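Local coordinates for protein Lys-gingipain W83 (PDB 3KM5) that cleaves proteins after lysine as a secreted cysteine protease, whose isolated adhesin domains, of which this is one, are haemolytic in vitro, at residues Gln31-Leu36 / Asn67-Lys72; Asn51-Phe56 / Ile169-Ile174; Leu63-Tyr68 / Phe158-Cys163; Val97-Thr102 / Lys154-Arg159. All coordinates share one frame; numbering follows the deposited sequence.

Contact 1 (Gln31-Leu36 / Asn67-Lys72); sequences QGWLCL and NYLISK. With CA (calcium ion), chain C; NO3 (nitrate ion), chain F.
Trp33 meets strand 66-70 through both the nitrogen and one face of its indole. NE1 donates to the backbone carbonyl of Asn67, with 3.0 Å between Trp33 NE1 and Asn67 O, and the donor stands above the carbonyl plane. Leu69 CB lies over the five-membered ring in a CH-pi contact, 3.5 Å from its centroid and 8° from the ring normal, while Leu69 CD2 reaches toward the six-membered ring near CE3. In Trp33, chi1 (-71°) sets CG anti to the carbonyl carbon, beside the backbone N. Within the jelly-roll sandwich of this cleaved adhesin domain, the 31-36 segment enters strand 34-37 of one sheet while 67-70 belongs to the other, and Trp33 is buried between them, also touching Phe158 and His160. Beside it a calcium ion ties the Gln31 carbonyl to the Asn67 side chain, bound by Gln31 O at 2.3 Å and Asn67 OD1 at 2.4 Å. The two oxygens, 3.1 Å apart from Gln31 O to Asn67 OD1, are held close by the shared cation; Asp25, Asp27, Asp29 and a water add further ligands. Asn67 ND2 is hydrogen-bonded to Ser55 OG, which should fix the amide's rotation and keep OD1 turned to the metal. On Gly32, the backbone N donates to a nitrate ion, probably from the crystallisation liquor, at 3.0 Å from Gly32 N to O2.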
# COMPACT_ATOMS: atom_id res chain seq x y z
N GLN A 31 3.77 7.13 11.79
CA GLN A 31 2.78 7.05 10.70
C GLN A 31 3.19 5.92 9.76
O GLN A 31 4.36 5.81 9.37
CB GLN A 31 2.70 8.39 9.95
CG GLN A 31 2.30 9.54 10.93
CD GLN A 31 2.11 10.90 10.32
OE1 GLN A 31 2.77 11.87 10.73
NE2 GLN A 31 1.21 11.00 9.38
N GLY A 32 2.23 5.04 9.42
CA GLY A 32 2.58 3.90 8.63
C GLY A 32 1.37 3.40 7.87
O GLY A 32 0.46 4.19 7.57
N TRP A 33 1.40 2.12 7.52
CA TRP A 33 0.31 1.50 6.77
C TRP A 33 -0.92 1.28 7.64
O TRP A 33 -0.82 0.69 8.72
CB TRP A 33 0.76 0.17 6.21
CG TRP A 33 1.75 0.24 5.09
CD1 TRP A 33 3.09 0.10 5.19
CD2 TRP A 33 1.48 0.42 3.69
NE1 TRP A 33 3.68 0.17 3.97
CE2 TRP A 33 2.72 0.40 3.01
CE3 TRP A 33 0.33 0.65 2.95
CZ2 TRP A 33 2.81 0.49 1.62
CZ3 TRP A 33 0.42 0.78 1.57
CH2 TRP A 33 1.66 0.72 0.93
N LEU A 34 -2.08 1.74 7.16
CA LEU A 34 -3.35 1.60 7.87
C LEU A 34 -4.43 1.18 6.90
O LEU A 34 -4.47 1.65 5.76
CB LEU A 34 -3.81 2.94 8.48
CG LEU A 34 -3.01 3.56 9.64
CD1 LEU A 34 -3.64 4.90 9.95
CD2 LEU A 34 -3.03 2.68 10.86
N CYS A 35 -5.37 0.38 7.37
CA CYS A 35 -6.59 0.10 6.64
C CYS A 35 -7.47 1.34 6.67
O CYS A 35 -7.56 2.01 7.69
CB CYS A 35 -7.32 -1.05 7.31
SG CYS A 35 -9.02 -1.37 6.71
N LEU A 36 -8.04 1.68 5.52
CA LEU A 36 -9.04 2.75 5.39
C LEU A 36 -10.32 2.17 4.81
O LEU A 36 -10.26 1.30 3.93
CB LEU A 36 -8.59 3.84 4.45
CG LEU A 36 -7.25 4.50 4.75
CD1 LEU A 36 -6.93 5.54 3.67
CD2 LEU A 36 -7.17 5.08 6.18
N ASN A 67 7.91 2.96 5.16
CA ASN A 67 6.90 2.16 5.81
C ASN A 67 6.79 0.80 5.13
O ASN A 67 6.59 0.72 3.91
CB ASN A 67 5.52 2.84 5.75
CG ASN A 67 5.49 4.21 6.35
OD1 ASN A 67 6.23 4.50 7.28
ND2 ASN A 67 4.55 5.04 5.89
N TYR A 68 6.93 -0.28 5.90
CA TYR A 68 6.78 -1.65 5.38
C TYR A 68 5.46 -2.28 5.79
O TYR A 68 5.07 -2.25 6.95
CB TYR A 68 7.92 -2.55 5.92
CG TYR A 68 9.35 -2.25 5.50
CD1 TYR A 68 10.07 -3.16 4.71
CD2 TYR A 68 9.98 -1.15 5.97
CE1 TYR A 68 11.38 -2.93 4.38
CE2 TYR A 68 11.32 -0.91 5.63
CZ TYR A 68 11.99 -1.81 4.84
OH TYR A 68 13.32 -1.54 4.53
N LEU A 69 4.86 -2.91 4.82
CA LEU A 69 3.66 -3.73 5.00
C LEU A 69 4.06 -5.16 4.63
O LEU A 69 4.39 -5.42 3.47
CB LEU A 69 2.54 -3.23 4.10
CG LEU A 69 1.27 -4.08 4.06
CD1 LEU A 69 0.58 -4.02 5.38
CD2 LEU A 69 0.36 -3.54 3.01
N ILE A 70 4.01 -6.08 5.60
CA ILE A 70 4.58 -7.42 5.47
C ILE A 70 3.53 -8.52 5.61
O ILE A 70 2.75 -8.57 6.58
CB ILE A 70 5.70 -7.63 6.54
CG1 ILE A 70 6.75 -6.54 6.39
CG2 ILE A 70 6.36 -9.00 6.43
CD1 ILE A 70 7.80 -6.47 7.55
N SER A 71 3.49 -9.39 4.61
CA SER A 71 2.50 -10.48 4.58
C SER A 71 2.76 -11.51 5.66
O SER A 71 3.80 -11.55 6.30
CB SER A 71 2.54 -11.19 3.23
OG SER A 71 3.74 -11.95 3.06
N LYS A 72 1.78 -12.38 5.83
CA LYS A 72 1.95 -13.65 6.53
C LYS A 72 2.89 -14.53 5.71
O LYS A 72 3.24 -14.22 4.56
CB LYS A 72 0.56 -14.32 6.71
CG LYS A 72 -0.06 -14.82 5.42
CD LYS A 72 -1.49 -15.36 5.68
CE LYS A 72 -2.16 -15.87 4.42
NZ LYS A 72 -3.52 -16.44 4.69
CA CA C . 6.55 6.25 8.94
N NO3 F . -0.37 5.40 11.40
O1 NO3 F . 0.31 4.18 11.42
O2 NO3 F . -0.47 6.13 10.23
O3 NO3 F . -0.98 5.92 12.57
O HOH W 1 5.93 7.94 7.29

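Contact 2 (Asn51-Phe56 / Ile169-Ile174); sequences NVVSSF and ILLDDI. With CA (calcium ion), chain D.
Asp172 and the backbone of Asn51 hold one calcium ion between two neighbouring strands in one sheet of the beta jelly roll. The carboxylate chelates with both oxygens, 2.5 Å from calcium to Asp172 OD1 and 2.6 Å to Asp172 OD2, while Asn51 O binds at 2.4 Å. Thr8, Glu10 and Gly48 complete the protein ligands of this site, and a bound water is also hydrogen-bonded to Asp173 OD1. Asp172 CG is anti to its backbone N (chi1 -160°), which directs the carboxyl group to the metal at the end of the strand pair. The strands are antiparallel, their directions 153° apart, and 169-174 lies between 51-56 and strand 79-86. Two hydrogen-bonded pairs knit them together: Val53 with Leu171, where the bond from Val53 N to Leu171 O is 3.1 Å, and Ser55 with Ile169, where Ile169 N reaches Ser55 O at 2.9 Å. Between them, Ser54 and Leu170 form a non-hydrogen-bonded pair.

Val53 and Leu171 point the same way, side by side, on the face that also carries Ser55 and Ile169; Leu171 and Ile169 reach from here to Phe158 and His160 of the facing sheet. Ser55 OG is buried but satisfied, hydrogen-bonded to His160 ND1. On the other face of the sheet, Ser54 OG is bonded to Leu34 O, and Leu170 turns one methyl against the serine's methylene carbon, with 3.6 Å between Leu170 CD2 and Ser54 CB.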
# COMPACT_ATOMS: atom_id res chain seq x y z
N ASN A 51 -12.87 -1.47 1.68
CA ASN A 51 -11.58 -1.27 2.36
C ASN A 51 -10.33 -1.35 1.47
O ASN A 51 -10.24 -2.13 0.54
CB ASN A 51 -11.43 -2.30 3.48
CG ASN A 51 -12.40 -2.05 4.66
OD1 ASN A 51 -13.22 -1.16 4.61
ND2 ASN A 51 -12.27 -2.83 5.70
N VAL A 52 -9.36 -0.53 1.83
CA VAL A 52 -8.00 -0.61 1.23
C VAL A 52 -6.97 -0.58 2.34
O VAL A 52 -7.31 -0.42 3.50
CB VAL A 52 -7.76 0.61 0.29
CG1 VAL A 52 -8.89 0.67 -0.78
CG2 VAL A 52 -7.69 1.89 1.13
N VAL A 53 -5.69 -0.68 1.99
CA VAL A 53 -4.61 -0.30 2.91
C VAL A 53 -3.90 0.95 2.33
O VAL A 53 -3.86 1.12 1.10
CB VAL A 53 -3.65 -1.48 3.19
CG1 VAL A 53 -2.74 -1.76 1.98
CG2 VAL A 53 -2.86 -1.28 4.50
N SER A 54 -3.34 1.80 3.20
CA SER A 54 -2.87 3.13 2.78
C SER A 54 -1.58 3.46 3.50
O SER A 54 -1.37 3.03 4.62
CB SER A 54 -3.91 4.19 3.16
OG SER A 54 -3.99 4.34 4.57
N SER A 55 -0.76 4.27 2.83
CA SER A 55 0.40 4.90 3.44
C SER A 55 0.56 6.30 2.80
O SER A 55 0.38 6.49 1.61
CB SER A 55 1.65 4.03 3.22
OG SER A 55 2.81 4.68 3.76
N PHE A 56 0.84 7.27 3.64
CA PHE A 56 0.85 8.68 3.23
C PHE A 56 2.27 9.29 3.14
O PHE A 56 3.14 9.05 3.99
CB PHE A 56 -0.02 9.50 4.20
CG PHE A 56 -1.47 9.18 4.08
CD1 PHE A 56 -2.30 9.94 3.29
CD2 PHE A 56 -2.00 8.06 4.69
CE1 PHE A 56 -3.62 9.64 3.16
CE2 PHE A 56 -3.33 7.74 4.58
CZ PHE A 56 -4.15 8.52 3.79
N ILE A 169 -0.21 6.31 -1.25
CA ILE A 169 -0.41 5.11 -2.06
C ILE A 169 -1.41 4.20 -1.36
O ILE A 169 -1.35 3.98 -0.14
CB ILE A 169 0.91 4.40 -2.36
CG1 ILE A 169 0.66 3.17 -3.21
CG2 ILE A 169 1.70 4.03 -1.11
CD1 ILE A 169 1.87 2.68 -3.97
N LEU A 170 -2.39 3.72 -2.12
CA LEU A 170 -3.35 2.74 -1.63
C LEU A 170 -3.07 1.40 -2.32
O LEU A 170 -2.72 1.40 -3.51
CB LEU A 170 -4.78 3.14 -1.98
CG LEU A 170 -5.16 4.57 -1.66
CD1 LEU A 170 -6.60 4.88 -2.10
CD2 LEU A 170 -4.96 4.86 -0.19
N LEU A 171 -3.35 0.27 -1.63
CA LEU A 171 -3.29 -1.05 -2.23
C LEU A 171 -4.58 -1.77 -1.94
O LEU A 171 -5.19 -1.56 -0.90
CB LEU A 171 -2.13 -1.92 -1.70
CG LEU A 171 -0.76 -1.29 -1.77
CD1 LEU A 171 0.26 -2.08 -0.95
CD2 LEU A 171 -0.28 -1.20 -3.21
N ASP A 172 -4.98 -2.63 -2.87
CA ASP A 172 -6.15 -3.49 -2.64
C ASP A 172 -6.03 -4.73 -3.51
O ASP A 172 -5.29 -4.77 -4.47
CB ASP A 172 -7.41 -2.67 -2.94
CG ASP A 172 -8.68 -3.24 -2.31
OD1 ASP A 172 -8.59 -4.18 -1.51
OD2 ASP A 172 -9.75 -2.63 -2.56
N ASP A 173 -6.77 -5.76 -3.13
CA ASP A 173 -6.93 -6.97 -3.93
C ASP A 173 -5.57 -7.57 -4.30
O ASP A 173 -5.24 -7.83 -5.47
CB ASP A 173 -7.85 -6.70 -5.15
CG ASP A 173 -9.29 -6.53 -4.74
OD1 ASP A 173 -9.70 -7.12 -3.73
OD2 ASP A 173 -10.02 -5.71 -5.35
N ILE A 174 -4.80 -7.84 -3.26
CA ILE A 174 -3.47 -8.41 -3.40
C ILE A 174 -3.55 -9.95 -3.46
O ILE A 174 -3.82 -10.61 -2.43
CB ILE A 174 -2.54 -8.00 -2.22
CG1 ILE A 174 -2.55 -6.48 -2.02
CG2 ILE A 174 -1.15 -8.58 -2.43
CD1 ILE A 174 -1.90 -6.07 -0.73
CA CA D . -10.93 -4.03 -0.69
O HOH W 2 -11.33 -5.85 -2.14

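Contact 3 (Leu63-Tyr68 / Phe158-Cys163); sequences LNPDNY and FRHYNC. With CA (calcium ion), chain C.
Pro65 lays its ring over His160 just before an antiparallel pairing of strands 66-70 and 155-161, neighbours in one sheet of the jelly roll. Pro65 CG sits above the centre of the imidazole, 3.8 Å from its centroid in a CH-pi contact, while its carbonyl accepts from a water that also donates to Cys163 O. Besides the bond of ND1 with Ser55, the imidazole is hydrogen-bonded at NE2 with Asp93 OD1. Next, Asp66 forms a side-on, two-pronged salt bridge with Arg159, at 2.7 Å between Asp66 OD1 and Arg159 NE and 3.1 Å between Asp66 OD2 and Arg159 NH2. The NE bond is nearly straight (172°) and meets OD1 on the syn side though tilted from the carboxylate plane; the NH2 bond comes from above that plane. Asn67 and His160 make the hydrogen-bonded pair, through Asn67 N to His160 O and His160 N to Asn67 O. At Tyr68 the extended arginine runs alongside the phenol, with Arg159 CG over the ring centre. The guanidinium is sandwiched: Tyr161 CD1 lies 3.4 Å above one face, and Tyr68 OH covers the other, 3.2 Å from Arg159 CZ.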
# COMPACT_ATOMS: atom_id res chain seq x y z
N LEU A 63 5.45 14.37 4.84
CA LEU A 63 6.11 13.20 5.46
C LEU A 63 7.19 12.66 4.55
O LEU A 63 7.15 12.89 3.33
CB LEU A 63 5.09 12.09 5.74
CG LEU A 63 3.90 12.50 6.58
CD1 LEU A 63 2.78 11.44 6.61
CD2 LEU A 63 4.34 12.87 7.99
N ASN A 64 8.12 11.91 5.14
CA ASN A 64 9.24 11.23 4.51
C ASN A 64 9.18 9.74 4.89
O ASN A 64 9.93 9.25 5.75
CB ASN A 64 10.57 11.84 4.96
CG ASN A 64 10.88 13.15 4.28
OD1 ASN A 64 10.21 14.17 4.50
ND2 ASN A 64 11.92 13.14 3.43
N PRO A 65 8.21 9.02 4.29
CA PRO A 65 8.00 7.66 4.77
C PRO A 65 9.08 6.65 4.45
O PRO A 65 9.82 6.77 3.47
CB PRO A 65 6.72 7.24 4.03
CG PRO A 65 6.73 8.09 2.78
CD PRO A 65 7.21 9.39 3.29
N ASP A 66 9.17 5.65 5.30
CA ASP A 66 9.83 4.38 5.00
C ASP A 66 9.05 3.30 5.75
O ASP A 66 9.43 2.86 6.84
CB ASP A 66 11.32 4.41 5.35
CG ASP A 66 12.06 3.16 4.87
OD1 ASP A 66 11.43 2.31 4.23
OD2 ASP A 66 13.25 2.95 5.22
N ASN A 67 7.91 2.96 5.16
CA ASN A 67 6.90 2.16 5.81
C ASN A 67 6.79 0.80 5.13
O ASN A 67 6.59 0.72 3.91
CB ASN A 67 5.52 2.84 5.75
CG ASN A 67 5.49 4.21 6.35
OD1 ASN A 67 6.23 4.50 7.28
ND2 ASN A 67 4.55 5.04 5.89
N TYR A 68 6.93 -0.28 5.90
CA TYR A 68 6.78 -1.65 5.38
C TYR A 68 5.46 -2.28 5.79
O TYR A 68 5.07 -2.25 6.95
CB TYR A 68 7.92 -2.55 5.92
CG TYR A 68 9.35 -2.25 5.50
CD1 TYR A 68 10.07 -3.16 4.71
CD2 TYR A 68 9.98 -1.15 5.97
CE1 TYR A 68 11.38 -2.93 4.38
CE2 TYR A 68 11.32 -0.91 5.63
CZ TYR A 68 11.99 -1.81 4.84
OH TYR A 68 13.32 -1.54 4.53
N PHE A 158 5.44 -4.63 0.97
CA PHE A 158 5.28 -3.41 0.18
C PHE A 158 5.88 -2.29 1.02
O PHE A 158 5.55 -2.11 2.21
CB PHE A 158 3.79 -3.14 -0.10
CG PHE A 158 3.17 -4.15 -0.95
CD1 PHE A 158 3.04 -3.94 -2.32
CD2 PHE A 158 2.66 -5.31 -0.41
CE1 PHE A 158 2.46 -4.89 -3.14
CE2 PHE A 158 2.08 -6.27 -1.22
CZ PHE A 158 1.96 -6.05 -2.60
N ARG A 159 6.77 -1.52 0.40
CA ARG A 159 7.56 -0.52 1.10
C ARG A 159 7.32 0.82 0.44
O ARG A 159 7.67 1.00 -0.72
CB ARG A 159 9.04 -0.88 1.07
CG ARG A 159 9.92 0.06 1.88
CD ARG A 159 11.36 -0.29 1.63
NE ARG A 159 12.30 0.59 2.31
CZ ARG A 159 13.62 0.56 2.13
NH1 ARG A 159 14.18 -0.30 1.27
NH2 ARG A 159 14.37 1.41 2.81
N HIS A 160 6.69 1.74 1.15
CA HIS A 160 6.48 3.10 0.68
C HIS A 160 7.66 3.92 1.19
O HIS A 160 7.83 4.09 2.41
CB HIS A 160 5.13 3.64 1.22
CG HIS A 160 4.76 5.03 0.81
ND1 HIS A 160 3.92 5.81 1.58
CD2 HIS A 160 5.05 5.76 -0.31
CE1 HIS A 160 3.66 6.93 0.94
NE2 HIS A 160 4.35 6.94 -0.19
N TYR A 161 8.49 4.41 0.28
CA TYR A 161 9.73 5.04 0.68
C TYR A 161 10.29 5.85 -0.45
O TYR A 161 9.77 5.82 -1.55
CB TYR A 161 10.73 3.98 1.16
CG TYR A 161 11.58 3.30 0.11
CD1 TYR A 161 12.96 3.35 0.19
CD2 TYR A 161 11.02 2.59 -0.95
CE1 TYR A 161 13.75 2.75 -0.74
CE2 TYR A 161 11.81 1.97 -1.86
CZ TYR A 161 13.17 2.06 -1.77
OH TYR A 161 14.01 1.44 -2.70
N ASN A 162 11.37 6.58 -0.16
CA ASN A 162 12.09 7.32 -1.21
C ASN A 162 11.20 8.35 -1.91
O ASN A 162 11.30 8.54 -3.12
CB ASN A 162 12.73 6.36 -2.25
CG ASN A 162 14.13 5.96 -1.91
OD1 ASN A 162 14.60 6.14 -0.77
ND2 ASN A 162 14.83 5.40 -2.89
N CYS A 163 10.36 9.04 -1.13
CA CYS A 163 9.46 10.08 -1.65
C CYS A 163 9.02 10.95 -0.47
O CYS A 163 9.15 10.57 0.69
CB CYS A 163 8.24 9.51 -2.38
SG CYS A 163 7.15 8.48 -1.37
CA CA C . 6.55 6.25 8.94
O HOH W 3 10.81 8.93 2.13
O HOH W 4 12.94 6.69 2.53
O HOH W 1 5.93 7.94 7.29

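Contact 4 (Val97-Thr102 / Lys154-Arg159); sequences VMISKT and KYVAFR
Val97 packs against Phe158 and Val156 on the face of the strand pair that looks into the jelly-roll sandwich, where Phe158 goes on to touch Leu171 and Ile174 of the other sheet. Val97 CG2 comes within 3.7 Å of Phe158 CE1, the two side chains lying side by side, whereas Val97 CG1 meets Val156 CG1 at 4.0 Å. Strands 95-100 and 155-161 are antiparallel neighbours here, joined by paired backbone bonds between Met98 and Ala157 and by others between Ser100 and Tyr155. On the reverse face Met98 crosses the aliphatic part of Arg159, with 3.7 Å from Met98 SD to Arg159 CD. Its bend at chi3 (74°) carries CE toward Arg159 NH1, while the arginine's charged end is engaged by Asp66.

At the far end the pairing ends in a classic beta bulge, in which Lys154 and Tyr155 both face Ser100. Ser100 O is gripped twice, by Lys154 N at 2.8 Å and by Tyr155 N at 3.1 Å. Ser100 OG accepts from Thr102 N in an ST turn and is also hydrogen-bonded to Gly103 O. The lysine is extended, and its CG rests over a face of the Tyr155 ring. Thr102 O lies in the plane of that ring at its edge, 3.5 Å from Tyr155 CE2, and also accepts a hydrogen bond from Lys154 NZ, at 2.9 Å from Thr102 O.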
# COMPACT_ATOMS: atom_id res chain seq x y z
N VAL A 97 8.07 -3.56 -4.04
CA VAL A 97 7.64 -4.88 -3.59
C VAL A 97 8.96 -5.61 -3.28
O VAL A 97 9.93 -5.58 -4.09
CB VAL A 97 6.85 -5.64 -4.68
CG1 VAL A 97 6.47 -7.04 -4.26
CG2 VAL A 97 5.60 -4.85 -5.09
N MET A 98 9.04 -6.21 -2.10
CA MET A 98 10.23 -6.90 -1.64
C MET A 98 9.89 -8.28 -1.17
O MET A 98 8.75 -8.59 -0.83
CB MET A 98 10.85 -6.12 -0.48
CG MET A 98 10.97 -4.62 -0.78
SD MET A 98 11.81 -3.75 0.55
CE MET A 98 13.50 -4.24 0.32
N ILE A 99 10.91 -9.14 -1.13
CA ILE A 99 10.73 -10.46 -0.57
C ILE A 99 11.79 -10.80 0.48
O ILE A 99 12.95 -10.35 0.39
CB ILE A 99 10.70 -11.56 -1.67
CG1 ILE A 99 12.10 -11.75 -2.31
CG2 ILE A 99 9.57 -11.28 -2.70
CD1 ILE A 99 13.00 -12.87 -1.65
N SER A 100 11.36 -11.60 1.46
CA SER A 100 12.28 -12.23 2.39
C SER A 100 12.11 -13.72 2.29
O SER A 100 11.01 -14.22 2.00
CB SER A 100 11.94 -11.80 3.82
OG SER A 100 12.61 -12.65 4.76
N LYS A 101 13.21 -14.44 2.48
CA LYS A 101 13.25 -15.91 2.46
C LYS A 101 13.40 -16.45 3.88
O LYS A 101 13.47 -17.67 4.08
CB LYS A 101 14.41 -16.40 1.58
CG LYS A 101 14.37 -15.91 0.16
CD LYS A 101 15.60 -16.37 -0.62
CE LYS A 101 15.49 -16.01 -2.07
NZ LYS A 101 16.73 -16.39 -2.80
N THR A 102 13.43 -15.56 4.85
CA THR A 102 13.82 -15.95 6.22
C THR A 102 12.86 -15.36 7.27
O THR A 102 11.93 -16.04 7.66
CB THR A 102 15.29 -15.58 6.52
OG1 THR A 102 15.52 -14.18 6.34
CG2 THR A 102 16.23 -16.38 5.61
N LYS A 154 9.20 -16.25 1.23
CA LYS A 154 8.40 -16.59 2.40
C LYS A 154 7.48 -15.43 2.83
O LYS A 154 6.35 -15.64 3.24
CB LYS A 154 9.34 -16.96 3.55
CG LYS A 154 8.69 -17.29 4.87
CD LYS A 154 9.73 -17.93 5.80
CE LYS A 154 9.20 -18.24 7.17
NZ LYS A 154 10.37 -18.44 8.09
N TYR A 155 8.00 -14.21 2.77
CA TYR A 155 7.22 -13.01 3.07
C TYR A 155 7.36 -12.04 1.94
O TYR A 155 8.44 -11.91 1.36
CB TYR A 155 7.68 -12.34 4.38
CG TYR A 155 7.65 -13.23 5.61
CD1 TYR A 155 6.46 -13.47 6.30
CD2 TYR A 155 8.81 -13.83 6.09
CE1 TYR A 155 6.43 -14.25 7.43
CE2 TYR A 155 8.77 -14.64 7.23
CZ TYR A 155 7.59 -14.85 7.89
OH TYR A 155 7.62 -15.65 9.02
N VAL A 156 6.27 -11.35 1.65
CA VAL A 156 6.23 -10.29 0.65
C VAL A 156 5.94 -8.99 1.39
O VAL A 156 5.03 -8.93 2.22
CB VAL A 156 5.16 -10.59 -0.40
CG1 VAL A 156 4.99 -9.38 -1.36
CG2 VAL A 156 5.50 -11.86 -1.19
N ALA A 157 6.72 -7.96 1.11
CA ALA A 157 6.52 -6.65 1.71
C ALA A 157 6.27 -5.60 0.64
O ALA A 157 6.84 -5.67 -0.45
CB ALA A 157 7.78 -6.25 2.51
N PHE A 158 5.44 -4.63 0.97
CA PHE A 158 5.28 -3.41 0.18
C PHE A 158 5.88 -2.29 1.02
O PHE A 158 5.55 -2.11 2.21
CB PHE A 158 3.79 -3.14 -0.10
CG PHE A 158 3.17 -4.15 -0.95
CD1 PHE A 158 3.04 -3.94 -2.32
CD2 PHE A 158 2.66 -5.31 -0.41
CE1 PHE A 158 2.46 -4.89 -3.14
CE2 PHE A 158 2.08 -6.27 -1.22
CZ PHE A 158 1.96 -6.05 -2.60
N ARG A 159 6.77 -1.52 0.40
CA ARG A 159 7.56 -0.52 1.10
C ARG A 159 7.32 0.82 0.44
O ARG A 159 7.67 1.00 -0.72
CB ARG A 159 9.04 -0.88 1.07
CG ARG A 159 9.92 0.06 1.88
CD ARG A 159 11.36 -0.29 1.63
NE ARG A 159 12.30 0.59 2.31
CZ ARG A 159 13.62 0.56 2.13
NH1 ARG A 159 14.18 -0.30 1.27
NH2 ARG A 159 14.37 1.41 2.81

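Contacts 1 and 2 are buried near the middle of the domain, whereas contacts 3 and 4 are partly exposed. Contact 2 joins strands within one sheet; contacts 3 and 4 build the other, placing 155-161 between 66-70 and 95-100. Contact 1 instead bridges the two sheets. Two separate calcium sites are involved: contacts 1 and 3 share one through Asn67, contact 2 holds the second, and contact 4 binds none. Ser55 of contact 2 links the three calcium-bearing contacts, bonding to Asn67 and His160. Phe158, common to contacts 3 and 4, packs onto contact 2, while Arg159 on the reverse face brings a salt bridge and cation-pi and CH-pi contacts with tyrosines.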